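Local coordinates for periplasmic sugar-binding domain protein (Pseudomonas fluorescens Pf-5, PDB 3H75), which probably binds a carbohydrate in the periplasm, as a two-domain solute-binding protein of bacterial sugar-uptake systems, at residues Leu68-Tyr73 and Val92-Thr97; Ser256-Gly261 and Gln296-Ala301; Ala269-His274 and Arg320-Gln325; Trp290-Phe295 and Tyr333-Gln338. All blocks are in the same frame, centred on the assembly; numbering follows the deposited sequence.

Interaction 1 (Leu68-Tyr73 and Val92-Thr97); sequences LVNEQY and VNSPLT
Val69 and Val92 form a parallel pair late in their two strands, their side chains on the same face of the sheet. The Val69 side chain has CG1 anti to the backbone N (chi1 177°), which turns CG2 to the partner strand, where it meets Val92 CG2 at 4.1 Å; the two isopropyl groups cross at about a right angle. Val92 holds its CG2 in the crowded position between backbone N and carbonyl carbon (chi1 -60°), and that methyl also lies 3.5 Å from Leu68 O. Val69 CG1 packs instead on Asn93 CB, and Asn93 OD1 is hydrogen-bonded to the hydroxyl of Tyr22. An alanine at Val69 would remove both methyls and would probably loosen the packing on Val92 and Asn93, as well as on Trp19. Strands 65-69 and 88-93 are the two parallel strands of a right-handed beta-alpha-beta unit crossed over by helix 74-82, and here they run into loops at the C-terminal end of the parallel, Rossmann-like sheet, in which they are the two middle strands. Two nearly straight bonds in the carbonyl planes join the backbones: Val92 N gives to Leu68 O at 2.9 Å, and Asn70 N to Val92 O at 3.2 Å. Beyond the strands a water donates to Asn70 O and, weakly, to Val92 O, and sits 2.6 Å from Ser94 OG. That hydroxyl also takes the crowded position (chi1 75°), which brings it 3.0 Å from Asn70 CB. A sulfate ion near Val69 and a glycerol near Asn93 probably come from the crystallisation liquor.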
loop_
_atom_site.group_PDB
_atom_site.type_symbol
_atom_site.label_atom_id
_atom_site.label_comp_id
_atom_site.label_asym_id
_atom_site.label_seq_id
_atom_site.Cartn_x
_atom_site.Cartn_y
_atom_site.Cartn_z
ATOM N N LEU A 68 -3.591 -12.902 -5.028
ATOM C CA LEU A 68 -2.992 -12.909 -3.703
ATOM C C LEU A 68 -1.838 -11.928 -3.627
ATOM O O LEU A 68 -1.240 -11.575 -4.645
ATOM C CB LEU A 68 -2.475 -14.310 -3.354
ATOM C CG LEU A 68 -1.436 -14.894 -4.323
ATOM C CD1 LEU A 68 -0.428 -15.747 -3.559
ATOM C CD2 LEU A 68 -2.142 -15.705 -5.402
ATOM N N VAL A 69 -1.530 -11.496 -2.410
ATOM C CA VAL A 69 -0.434 -10.568 -2.181
ATOM C C VAL A 69 0.843 -11.382 -2.054
ATOM O O VAL A 69 0.845 -12.463 -1.466
ATOM C CB VAL A 69 -0.660 -9.761 -0.891
ATOM C CG1 VAL A 69 0.520 -8.846 -0.637
ATOM C CG2 VAL A 69 -1.950 -8.949 -1.009
ATOM N N ASN A 70 1.935 -10.869 -2.607
ATOM C CA ASN A 70 3.190 -11.597 -2.545
ATOM C C ASN A 70 3.862 -11.490 -1.181
ATOM O O ASN A 70 3.794 -10.452 -0.510
ATOM C CB ASN A 70 4.141 -11.100 -3.636
ATOM C CG ASN A 70 5.167 -12.142 -4.030
ATOM O OD1 ASN A 70 5.141 -13.271 -3.536
ATOM N ND2 ASN A 70 6.074 -11.775 -4.927
ATOM N N GLU A 71 4.492 -12.590 -0.783
ATOM C CA GLU A 71 5.228 -12.705 0.471
ATOM C C GLU A 71 6.265 -13.801 0.221
ATOM O O GLU A 71 6.080 -14.633 -0.667
ATOM C CB GLU A 71 4.298 -13.103 1.619
ATOM C CG GLU A 71 4.998 -13.163 2.970
ATOM C CD GLU A 71 4.053 -13.484 4.108
ATOM O OE1 GLU A 71 2.849 -13.687 3.846
ATOM O OE2 GLU A 71 4.516 -13.532 5.267
ATOM N N GLN A 72 7.345 -13.809 0.995
ATOM C CA GLN A 72 8.411 -14.789 0.796
ATOM C C GLN A 72 8.186 -16.195 1.348
ATOM O O GLN A 72 8.975 -17.100 1.067
ATOM C CB GLN A 72 9.727 -14.242 1.358
ATOM C CG GLN A 72 9.630 -13.745 2.789
ATOM C CD GLN A 72 10.968 -13.292 3.342
ATOM O OE1 GLN A 72 11.033 -12.650 4.392
ATOM N NE2 GLN A 72 12.045 -13.631 2.642
ATOM N N TYR A 73 7.123 -16.397 2.119
ATOM C CA TYR A 73 6.887 -17.719 2.686
ATOM C C TYR A 73 5.604 -18.415 2.238
ATOM O O TYR A 73 5.627 -19.594 1.890
ATOM C CB TYR A 73 6.937 -17.639 4.216
ATOM C CG TYR A 73 8.296 -17.239 4.754
ATOM C CD1 TYR A 73 9.414 -18.049 4.545
ATOM C CD2 TYR A 73 8.471 -16.044 5.450
ATOM C CE1 TYR A 73 10.674 -17.676 5.014
ATOM C CE2 TYR A 73 9.729 -15.662 5.923
ATOM C CZ TYR A 73 10.823 -16.483 5.701
ATOM O OH TYR A 73 12.069 -16.107 6.154
ATOM N N VAL A 92 -0.050 -9.723 -6.526
ATOM C CA VAL A 92 -0.053 -8.272 -6.447
ATOM C C VAL A 92 0.748 -7.629 -5.331
ATOM O O VAL A 92 1.201 -8.294 -4.392
ATOM C CB VAL A 92 -1.499 -7.730 -6.351
ATOM C CG1 VAL A 92 -2.288 -8.151 -7.577
ATOM C CG2 VAL A 92 -2.168 -8.241 -5.076
ATOM N N ASN A 93 0.914 -6.314 -5.483
ATOM C CA ASN A 93 1.607 -5.428 -4.547
ATOM C C ASN A 93 3.137 -5.452 -4.526
ATOM O O ASN A 93 3.763 -4.411 -4.343
ATOM C CB ASN A 93 1.041 -5.630 -3.141
ATOM C CG ASN A 93 -0.384 -5.101 -3.011
ATOM O OD1 ASN A 93 -1.022 -4.746 -4.007
ATOM N ND2 ASN A 93 -0.889 -5.052 -1.785
ATOM N N SER A 94 3.745 -6.620 -4.701
ATOM C CA SER A 94 5.202 -6.703 -4.728
ATOM C C SER A 94 5.635 -7.688 -5.807
ATOM O O SER A 94 4.914 -8.631 -6.115
ATOM C CB SER A 94 5.769 -7.120 -3.357
ATOM O OG SER A 94 5.577 -8.488 -3.105
ATOM N N PRO A 95 6.832 -7.478 -6.380
ATOM C CA PRO A 95 7.454 -8.277 -7.441
ATOM C C PRO A 95 7.675 -9.759 -7.165
ATOM O O PRO A 95 7.914 -10.171 -6.032
ATOM C CB PRO A 95 8.782 -7.559 -7.679
ATOM C CG PRO A 95 8.511 -6.158 -7.245
ATOM C CD PRO A 95 7.710 -6.360 -5.995
ATOM N N LEU A 96 7.588 -10.554 -8.227
ATOM C CA LEU A 96 7.829 -11.991 -8.137
ATOM C C LEU A 96 9.343 -12.112 -8.065
ATOM O O LEU A 96 10.051 -11.370 -8.741
ATOM C CB LEU A 96 7.312 -12.702 -9.394
ATOM C CG LEU A 96 5.801 -12.929 -9.522
ATOM C CD1 LEU A 96 5.448 -13.318 -10.953
ATOM C CD2 LEU A 96 5.377 -14.011 -8.548
ATOM N N THR A 97 9.840 -13.040 -7.254
ATOM C CA THR A 97 11.281 -13.216 -7.113
ATOM C C THR A 97 11.852 -14.165 -8.162
ATOM O O THR A 97 11.109 -14.861 -8.855
ATOM C CB THR A 97 11.644 -13.777 -5.729
ATOM O OG1 THR A 97 11.087 -15.090 -5.594
ATOM C CG2 THR A 97 11.091 -12.880 -4.629
HETATM O O HOH W 1 3.360 -8.009 -1.798
#

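Interaction 2 (Ser256-Gly261 and Gln296-Ala301); sequences SVLEAG and QALTPA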
loop_
_atom_site.group_PDB
_atom_site.type_symbol
_atom_site.label_atom_id
_atom_site.label_comp_id
_atom_site.label_asym_id
_atom_site.label_seq_id
_atom_site.Cartn_x
_atom_site.Cartn_y
_atom_site.Cartn_z
ATOM N N SER A 256 2.667 15.778 8.385
ATOM C CA SER A 256 3.347 16.535 7.335
ATOM C C SER A 256 3.387 15.943 5.941
ATOM O O SER A 256 3.356 16.680 4.954
ATOM C CB SER A 256 4.775 16.859 7.779
ATOM O OG SER A 256 4.761 17.727 8.900
ATOM N N VAL A 257 3.470 14.623 5.857
ATOM C CA VAL A 257 3.529 13.943 4.570
ATOM C C VAL A 257 2.657 12.696 4.609
ATOM O O VAL A 257 2.717 11.928 5.565
ATOM C CB VAL A 257 4.972 13.495 4.239
ATOM C CG1 VAL A 257 5.010 12.863 2.852
ATOM C CG2 VAL A 257 5.927 14.684 4.319
ATOM N N LEU A 258 1.846 12.499 3.573
ATOM C CA LEU A 258 0.995 11.316 3.506
ATOM C C LEU A 258 1.015 10.784 2.084
ATOM O O LEU A 258 0.456 11.402 1.174
ATOM C CB LEU A 258 -0.444 11.645 3.931
ATOM C CG LEU A 258 -1.432 10.470 3.979
ATOM C CD1 LEU A 258 -0.914 9.369 4.912
ATOM C CD2 LEU A 258 -2.787 10.980 4.455
ATOM N N GLU A 259 1.702 9.660 1.893
ATOM C CA GLU A 259 1.795 9.016 0.584
ATOM C C GLU A 259 0.570 8.129 0.427
ATOM O O GLU A 259 0.305 7.272 1.270
ATOM C CB GLU A 259 3.055 8.150 0.490
ATOM C CG GLU A 259 4.368 8.917 0.400
ATOM C CD GLU A 259 4.571 9.570 -0.952
ATOM O OE1 GLU A 259 4.030 9.051 -1.950
ATOM O OE2 GLU A 259 5.284 10.594 -1.016
ATOM N N ALA A 260 -0.179 8.322 -0.652
ATOM C CA ALA A 260 -1.379 7.522 -0.856
ATOM C C ALA A 260 -1.588 7.180 -2.314
ATOM O O ALA A 260 -0.986 7.791 -3.195
ATOM C CB ALA A 260 -2.600 8.268 -0.321
ATOM N N GLY A 261 -2.443 6.190 -2.553
ATOM C CA GLY A 261 -2.743 5.785 -3.913
ATOM C C GLY A 261 -2.728 4.290 -4.165
ATOM O O GLY A 261 -3.443 3.806 -5.045
ATOM N N GLN A 296 1.454 9.076 -4.339
ATOM C CA GLN A 296 1.532 10.523 -4.476
ATOM C C GLN A 296 1.524 11.110 -3.076
ATOM O O GLN A 296 0.798 10.634 -2.204
ATOM C CB GLN A 296 0.324 11.083 -5.228
ATOM C CG GLN A 296 0.313 10.858 -6.722
ATOM C CD GLN A 296 -0.869 11.543 -7.385
ATOM O OE1 GLN A 296 -1.114 12.731 -7.160
ATOM N NE2 GLN A 296 -1.603 10.802 -8.210
ATOM N N ALA A 297 2.340 12.135 -2.862
ATOM C CA ALA A 297 2.370 12.820 -1.576
ATOM C C ALA A 297 1.177 13.770 -1.663
ATOM O O ALA A 297 1.253 14.819 -2.304
ATOM C CB ALA A 297 3.665 13.599 -1.426
ATOM N N LEU A 298 0.074 13.386 -1.029
ATOM C CA LEU A 298 -1.160 14.159 -1.068
ATOM C C LEU A 298 -1.076 15.613 -0.654
ATOM O O LEU A 298 -0.366 15.965 0.280
ATOM C CB LEU A 298 -2.226 13.494 -0.201
ATOM C CG LEU A 298 -2.714 12.096 -0.572
ATOM C CD1 LEU A 298 -3.712 11.642 0.488
ATOM C CD2 LEU A 298 -3.361 12.107 -1.950
ATOM N N THR A 299 -1.820 16.452 -1.370
ATOM C CA THR A 299 -1.903 17.867 -1.051
ATOM C C THR A 299 -3.144 17.945 -0.167
ATOM O O THR A 299 -3.961 17.023 -0.160
ATOM C CB THR A 299 -2.156 18.717 -2.306
ATOM O OG1 THR A 299 -3.394 18.322 -2.905
ATOM C CG2 THR A 299 -1.035 18.531 -3.312
ATOM N N PRO A 300 -3.302 19.032 0.601
ATOM C CA PRO A 300 -4.489 19.133 1.453
ATOM C C PRO A 300 -5.773 19.059 0.627
ATOM O O PRO A 300 -6.760 18.467 1.056
ATOM C CB PRO A 300 -4.307 20.487 2.133
ATOM C CG PRO A 300 -2.814 20.587 2.254
ATOM C CD PRO A 300 -2.348 20.117 0.896
ATOM N N ALA A 301 -5.749 19.661 -0.560
ATOM C CA ALA A 301 -6.912 19.655 -1.444
ATOM C C ALA A 301 -7.302 18.235 -1.847
ATOM O O ALA A 301 -8.480 17.879 -1.834
ATOM C CB ALA A 301 -6.626 20.490 -2.687
HETATM O O HOH W 2 1.848 14.648 1.627
#
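Strand 296-297 closes one side of the mixed sheet in one of the two alpha/beta domains of this periplasmic-binding-protein fold, running antiparallel to strand 257-260 where the other neighbouring strands are parallel. Ala260 and Gln296 form the hydrogen-bonded pair: Ala260 N gives to Gln296 O at 3.0 Å, and Gln296 N returns a more bent bond (143°) to Ala260 O. Glu259 and Ala297 are the adjacent non-hydrogen-bonded pair, and Glu259 CA directs a CA-H...O contact at Gln296 O. Past the strand, Leu298 N still reaches Leu258 O. The Leu298 side chain leaves the backbone with CG anti to the carbonyl carbon (chi1 -63°). Its CB and CG pass over Leu258 O, CG also nears Ala260 CB, and CD1 ends 3.6 Å from Ala260 CB and 4.1 Å from Leu258 CD2. Its other methyl, CD2, packs on Leu337, and helix 244-252 meets the two leucines through Leu247 and Leu250. On the face of Glu259 and Ala297, the glutamate chain bends at chi2 (-73°) and folds its carboxylate back over the edge strand, OE2 lying 3.4 Å from Ala297 CB. An alanine at Glu259 would lose this carboxylate cover and would probably disturb the packing against Arg128 and Met129 of helix 122-137. Where the two segments diverge, a water accepts from Leu258 N and donates to Leu298 O, 2.9 Å from the latter.

Interaction 3 (Ala269-His274 and Arg320-Gln325); sequences ALVALH and RGLSAQ
Apolar packing comes first from Val271, which points from helix 265-277 at the turn formed by 320-325. With CG1 anti to the backbone N (chi1 172°), that methyl reaches Leu322 CB at 4.1 Å and lies a similar distance from Leu322 O, so it rests as much on the peptide as on the side chain. The Leu322 side chain also packs on Pro334, while Leu33 of helix 17-33 touches both Val271 and His274.

The imidazole of His274, about one turn further along the helix, packs on Ser323. Its CG is anti to the backbone N (chi1 165°), which carries the imidazole to Ser323; CE1 then lies 3.5 Å from Ser323 OG, a van der Waals approach oblique to the ring. Here helix 265-277, which packs on the sheet through Leu273 and Ala269, meets the short, weakly bonded helix 319-322 and the loop behind it, joining the C-terminal part of the chain to the flank of the parallel-sheet domain.

No hydrogen bond crosses between the segments; the side-chain bonding of Ser323 is local or goes to Asp275. Ser323 OG accepts from Gln325 N at 3.1 Å, an ST turn, and is bonded to Asp275 OD1; OD2 of the same aspartate takes Ala324 N, so the residue next to His274 grips the turn twice.

As for charge, Arg320 bends at chi3 (-66°) and brings NH1 within 4.1 Å of His274 NE2, the guanidinium and imidazole planes 68° apart. The nearness of a positive guanidinium would tend to disfavour a protonated imidazole.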
loop_
_atom_site.group_PDB
_atom_site.type_symbol
_atom_site.label_atom_id
_atom_site.label_comp_id
_atom_site.label_asym_id
_atom_site.label_seq_id
_atom_site.Cartn_x
_atom_site.Cartn_y
_atom_site.Cartn_z
ATOM N N ALA A 269 -6.199 -4.160 -10.960
ATOM C CA ALA A 269 -5.922 -5.571 -11.196
ATOM C C ALA A 269 -7.141 -6.250 -11.813
ATOM O O ALA A 269 -7.007 -7.082 -12.709
ATOM C CB ALA A 269 -5.542 -6.262 -9.883
ATOM N N LEU A 270 -8.332 -5.896 -11.338
ATOM C CA LEU A 270 -9.543 -6.509 -11.879
ATOM C C LEU A 270 -9.794 -6.068 -13.317
ATOM O O LEU A 270 -10.341 -6.833 -14.115
ATOM C CB LEU A 270 -10.751 -6.209 -10.983
ATOM C CG LEU A 270 -10.670 -6.927 -9.626
ATOM C CD1 LEU A 270 -11.872 -6.591 -8.772
ATOM C CD2 LEU A 270 -10.594 -8.426 -9.838
ATOM N N VAL A 271 -9.392 -4.846 -13.660
ATOM C CA VAL A 271 -9.557 -4.382 -15.034
ATOM C C VAL A 271 -8.662 -5.259 -15.907
ATOM O O VAL A 271 -9.073 -5.722 -16.973
ATOM C CB VAL A 271 -9.117 -2.912 -15.214
ATOM C CG1 VAL A 271 -9.121 -2.546 -16.698
ATOM C CG2 VAL A 271 -10.048 -1.990 -14.447
ATOM N N ALA A 272 -7.434 -5.487 -15.448
ATOM C CA ALA A 272 -6.487 -6.313 -16.190
ATOM C C ALA A 272 -6.975 -7.755 -16.327
ATOM O O ALA A 272 -6.865 -8.353 -17.404
ATOM C CB ALA A 272 -5.118 -6.282 -15.514
ATOM N N LEU A 273 -7.510 -8.320 -15.247
ATOM C CA LEU A 273 -7.998 -9.695 -15.297
ATOM C C LEU A 273 -9.237 -9.783 -16.173
ATOM O O LEU A 273 -9.424 -10.760 -16.900
ATOM C CB LEU A 273 -8.299 -10.216 -13.889
ATOM C CG LEU A 273 -7.055 -10.360 -13.007
ATOM C CD1 LEU A 273 -7.444 -10.976 -11.672
ATOM C CD2 LEU A 273 -6.017 -11.221 -13.709
ATOM N N HIS A 274 -10.085 -8.765 -16.095
ATOM C CA HIS A 274 -11.290 -8.712 -16.913
ATOM C C HIS A 274 -10.877 -8.799 -18.378
ATOM O O HIS A 274 -11.466 -9.545 -19.163
ATOM C CB HIS A 274 -12.035 -7.400 -16.639
ATOM C CG HIS A 274 -13.074 -7.058 -17.662
ATOM N ND1 HIS A 274 -12.764 -6.488 -18.876
ATOM C CD2 HIS A 274 -14.424 -7.187 -17.640
ATOM C CE1 HIS A 274 -13.877 -6.274 -19.558
ATOM N NE2 HIS A 274 -14.897 -6.690 -18.831
ATOM N N ARG A 320 -15.238 0.026 -16.494
ATOM C CA ARG A 320 -15.506 -0.557 -17.803
ATOM C C ARG A 320 -14.846 0.308 -18.872
ATOM O O ARG A 320 -14.376 -0.196 -19.891
ATOM C CB ARG A 320 -17.012 -0.657 -18.056
ATOM C CG ARG A 320 -17.369 -1.422 -19.323
ATOM C CD ARG A 320 -18.872 -1.626 -19.450
ATOM N NE ARG A 320 -19.406 -2.495 -18.404
ATOM C CZ ARG A 320 -19.125 -3.790 -18.288
ATOM N NH1 ARG A 320 -18.311 -4.381 -19.156
ATOM N NH2 ARG A 320 -19.659 -4.500 -17.301
ATOM N N GLY A 321 -14.797 1.614 -18.621
ATOM C CA GLY A 321 -14.179 2.528 -19.564
ATOM C C GLY A 321 -12.672 2.365 -19.654
ATOM O O GLY A 321 -12.050 2.787 -20.627
ATOM N N LEU A 322 -12.078 1.749 -18.636
ATOM C CA LEU A 322 -10.638 1.532 -18.617
ATOM C C LEU A 322 -10.267 0.276 -19.394
ATOM O O LEU A 322 -9.109 0.079 -19.756
ATOM C CB LEU A 322 -10.138 1.411 -17.176
ATOM C CG LEU A 322 -10.274 2.673 -16.325
ATOM C CD1 LEU A 322 -9.811 2.384 -14.909
ATOM C CD2 LEU A 322 -9.448 3.794 -16.935
ATOM N N SER A 323 -11.253 -0.578 -19.641
ATOM C CA SER A 323 -11.014 -1.808 -20.384
ATOM C C SER A 323 -10.485 -1.491 -21.775
ATOM O O SER A 323 -10.891 -0.507 -22.395
ATOM C CB SER A 323 -12.307 -2.615 -20.504
ATOM O OG SER A 323 -12.108 -3.754 -21.324
ATOM N N ALA A 324 -9.574 -2.328 -22.259
ATOM C CA ALA A 324 -8.996 -2.135 -23.581
ATOM C C ALA A 324 -9.958 -2.628 -24.659
ATOM O O ALA A 324 -9.675 -2.515 -25.850
ATOM C CB ALA A 324 -7.671 -2.879 -23.681
ATOM N N GLN A 325 -11.099 -3.164 -24.235
ATOM C CA GLN A 325 -12.101 -3.675 -25.166
ATOM C C GLN A 325 -12.622 -2.574 -26.085
ATOM O O GLN A 325 -13.113 -1.543 -25.618
ATOM C CB GLN A 325 -13.275 -4.289 -24.399
ATOM C CG GLN A 325 -14.327 -4.932 -25.290
ATOM C CD GLN A 325 -15.584 -5.305 -24.529
ATOM O OE1 GLN A 325 -16.301 -4.436 -24.030
ATOM N NE2 GLN A 325 -15.857 -6.600 -24.433
#

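Interaction 4 (Trp290-Phe295 and Tyr333-Gln338); sequences WQLSLF and YPFGLQ
The indole of Trp290 and the phenol of Tyr333 meet obliquely, planes 53° apart and the centroid of the five-membered ring 5.8 Å from that of the tyrosine. Trp290 NE1 comes up to the edge of the Tyr333 ring, close to its plane and 3.8 Å from CD2, while CZ2 lies against CE2. The indole N-H is spent on Leu285 O and the tyrosine hydroxyl on Asp275, so each ring has one polar atom held by a hydrogen bond outside the two segments. One face of the Phe335 ring carries Tyr333 CB, 3.2 Å above the plane and offset toward the rim. Leu292 CD1 approaches the same ring obliquely at 4.1 Å from CD2, and Trp268 stacks on Phe335. Further on, Leu294 CD2 rests on Gly336 CA. No direct hydrogen bond joins the segments; two waters do. One donates to Ser293 O and Phe335 O, the other donates to Leu294 O and accepts from Leu337 N. Segment 290-295 leaves edge strand 289-291 of the parallel sheet, beside strand 115-119, and heads for strand 296-297 of the other domain, one of the interdomain connections; helix 265-277 packs on Trp290, Leu294 and Phe335.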
loop_
_atom_site.group_PDB
_atom_site.type_symbol
_atom_site.label_atom_id
_atom_site.label_comp_id
_atom_site.label_asym_id
_atom_site.label_seq_id
_atom_site.Cartn_x
_atom_site.Cartn_y
_atom_site.Cartn_z
ATOM N N TRP A 290 2.609 -6.017 -14.627
ATOM C CA TRP A 290 2.470 -4.570 -14.598
ATOM C C TRP A 290 3.254 -3.906 -13.473
ATOM O O TRP A 290 3.267 -4.386 -12.339
ATOM C CB TRP A 290 0.994 -4.202 -14.458
ATOM C CG TRP A 290 0.195 -4.375 -15.715
ATOM C CD1 TRP A 290 -0.005 -3.442 -16.690
ATOM C CD2 TRP A 290 -0.519 -5.548 -16.127
ATOM N NE1 TRP A 290 -0.803 -3.957 -17.684
ATOM C CE2 TRP A 290 -1.134 -5.249 -17.364
ATOM C CE3 TRP A 290 -0.702 -6.822 -15.571
ATOM C CZ2 TRP A 290 -1.920 -6.179 -18.057
ATOM C CZ3 TRP A 290 -1.483 -7.745 -16.260
ATOM C CH2 TRP A 290 -2.082 -7.418 -17.489
ATOM N N GLN A 291 3.909 -2.797 -13.804
ATOM C CA GLN A 291 4.674 -2.014 -12.840
ATOM C C GLN A 291 4.040 -0.628 -12.878
ATOM O O GLN A 291 4.131 0.078 -13.886
ATOM C CB GLN A 291 6.147 -1.943 -13.250
ATOM C CG GLN A 291 6.825 -3.305 -13.331
ATOM C CD GLN A 291 8.281 -3.215 -13.761
ATOM O OE1 GLN A 291 9.104 -2.590 -13.091
ATOM N NE2 GLN A 291 8.604 -3.841 -14.887
ATOM N N LEU A 292 3.391 -0.241 -11.785
ATOM C CA LEU A 292 2.708 1.043 -11.731
ATOM C C LEU A 292 3.286 2.016 -10.715
ATOM O O LEU A 292 3.898 1.617 -9.728
ATOM C CB LEU A 292 1.227 0.829 -11.398
ATOM C CG LEU A 292 0.442 -0.247 -12.158
ATOM C CD1 LEU A 292 -0.977 -0.316 -11.618
ATOM C CD2 LEU A 292 0.423 0.075 -13.643
ATOM N N SER A 293 3.091 3.302 -10.987
ATOM C CA SER A 293 3.515 4.360 -10.083
ATOM C C SER A 293 2.186 4.893 -9.578
ATOM O O SER A 293 1.500 5.634 -10.281
ATOM C CB SER A 293 4.276 5.458 -10.835
ATOM O OG SER A 293 5.554 5.001 -11.244
ATOM N N LEU A 294 1.806 4.490 -8.369
ATOM C CA LEU A 294 0.531 4.906 -7.805
ATOM C C LEU A 294 0.640 5.908 -6.662
ATOM O O LEU A 294 -0.272 6.711 -6.453
ATOM C CB LEU A 294 -0.247 3.679 -7.315
ATOM C CG LEU A 294 -0.590 2.614 -8.359
ATOM C CD1 LEU A 294 -1.261 1.438 -7.676
ATOM C CD2 LEU A 294 -1.511 3.206 -9.425
ATOM N N PHE A 295 1.748 5.870 -5.929
ATOM C CA PHE A 295 1.913 6.771 -4.795
ATOM C C PHE A 295 2.092 8.235 -5.143
ATOM O O PHE A 295 2.777 8.587 -6.100
ATOM C CB PHE A 295 3.091 6.332 -3.923
ATOM C CG PHE A 295 2.779 5.185 -3.014
ATOM C CD1 PHE A 295 1.803 5.305 -2.030
ATOM C CD2 PHE A 295 3.469 3.985 -3.129
ATOM C CE1 PHE A 295 1.521 4.242 -1.170
ATOM C CE2 PHE A 295 3.194 2.916 -2.275
ATOM C CZ PHE A 295 2.217 3.047 -1.293
ATOM N N TYR A 333 -3.286 1.580 -20.152
ATOM C CA TYR A 333 -4.125 1.822 -18.990
ATOM C C TYR A 333 -3.652 3.073 -18.261
ATOM O O TYR A 333 -2.471 3.199 -17.937
ATOM C CB TYR A 333 -4.067 0.631 -18.039
ATOM C CG TYR A 333 -4.585 -0.662 -18.622
ATOM C CD1 TYR A 333 -5.898 -0.770 -19.076
ATOM C CD2 TYR A 333 -3.775 -1.797 -18.670
ATOM C CE1 TYR A 333 -6.395 -1.979 -19.554
ATOM C CE2 TYR A 333 -4.260 -3.008 -19.145
ATOM C CZ TYR A 333 -5.569 -3.094 -19.583
ATOM O OH TYR A 333 -6.058 -4.303 -20.020
ATOM N N PRO A 334 -4.568 4.023 -18.013
ATOM C CA PRO A 334 -4.211 5.261 -17.315
ATOM C C PRO A 334 -4.397 5.132 -15.802
ATOM O O PRO A 334 -4.787 6.088 -15.133
ATOM C CB PRO A 334 -5.168 6.272 -17.925
ATOM C CG PRO A 334 -6.416 5.460 -18.072
ATOM C CD PRO A 334 -5.902 4.141 -18.632
ATOM N N PHE A 335 -4.113 3.943 -15.272
ATOM C CA PHE A 335 -4.262 3.683 -13.842
ATOM C C PHE A 335 -3.549 4.714 -12.971
ATOM O O PHE A 335 -2.350 4.946 -13.117
ATOM C CB PHE A 335 -3.732 2.289 -13.484
ATOM C CG PHE A 335 -4.424 1.161 -14.200
ATOM C CD1 PHE A 335 -5.801 1.177 -14.413
ATOM C CD2 PHE A 335 -3.694 0.055 -14.619
ATOM C CE1 PHE A 335 -6.442 0.101 -15.037
ATOM C CE2 PHE A 335 -4.321 -1.027 -15.240
ATOM C CZ PHE A 335 -5.696 -1.002 -15.449
ATOM N N GLY A 336 -4.291 5.319 -12.051
ATOM C CA GLY A 336 -3.700 6.312 -11.174
ATOM C C GLY A 336 -4.724 6.969 -10.274
ATOM O O GLY A 336 -5.931 6.848 -10.487
ATOM N N LEU A 337 -4.238 7.677 -9.262
ATOM C CA LEU A 337 -5.120 8.352 -8.322
ATOM C C LEU A 337 -5.911 9.453 -9.016
ATOM O O LEU A 337 -7.012 9.801 -8.590
ATOM C CB LEU A 337 -4.297 8.944 -7.175
ATOM C CG LEU A 337 -5.044 9.539 -5.982
ATOM C CD1 LEU A 337 -5.950 8.488 -5.355
ATOM C CD2 LEU A 337 -4.030 10.044 -4.965
ATOM N N GLN A 338 -5.360 9.998 -10.094
ATOM C CA GLN A 338 -6.048 11.070 -10.802
ATOM C C GLN A 338 -7.417 10.645 -11.321
ATOM O O GLN A 338 -8.318 11.472 -11.439
ATOM C CB GLN A 338 -5.186 11.595 -11.952
ATOM C CG GLN A 338 -5.711 12.888 -12.556
ATOM C CD GLN A 338 -6.173 13.874 -11.494
ATOM O OE1 GLN A 338 -5.459 14.147 -10.526
ATOM N NE2 GLN A 338 -7.376 14.413 -11.670
HETATM O O HOH W 3 -0.352 6.643 -12.315
HETATM O O HOH W 4 -1.417 7.727 -8.626
#

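How the interactions relate
Interactions 1 and 2 are sheet contacts on opposite sides of the chain's centre, one parallel in the first domain's sheet, the other antiparallel at the margin of the second's; interaction 2 is buried, interaction 1 only partly. Interactions 3 and 4 lack direct hydrogen bonds between their segments: interaction 3 is buried helix-to-turn packing with an arginine near a histidine at its exposed side, interaction 4 partly buried aromatic and leucine packing bridged by water. Interaction 4 touches both 2 and 3, and shares only the sheet with interaction 1. It meets interaction 2 through Glu259 and Phe295, and interaction 3 through Val271 and Phe335; helix 265-277, part of interaction 3, also packs on interaction 4.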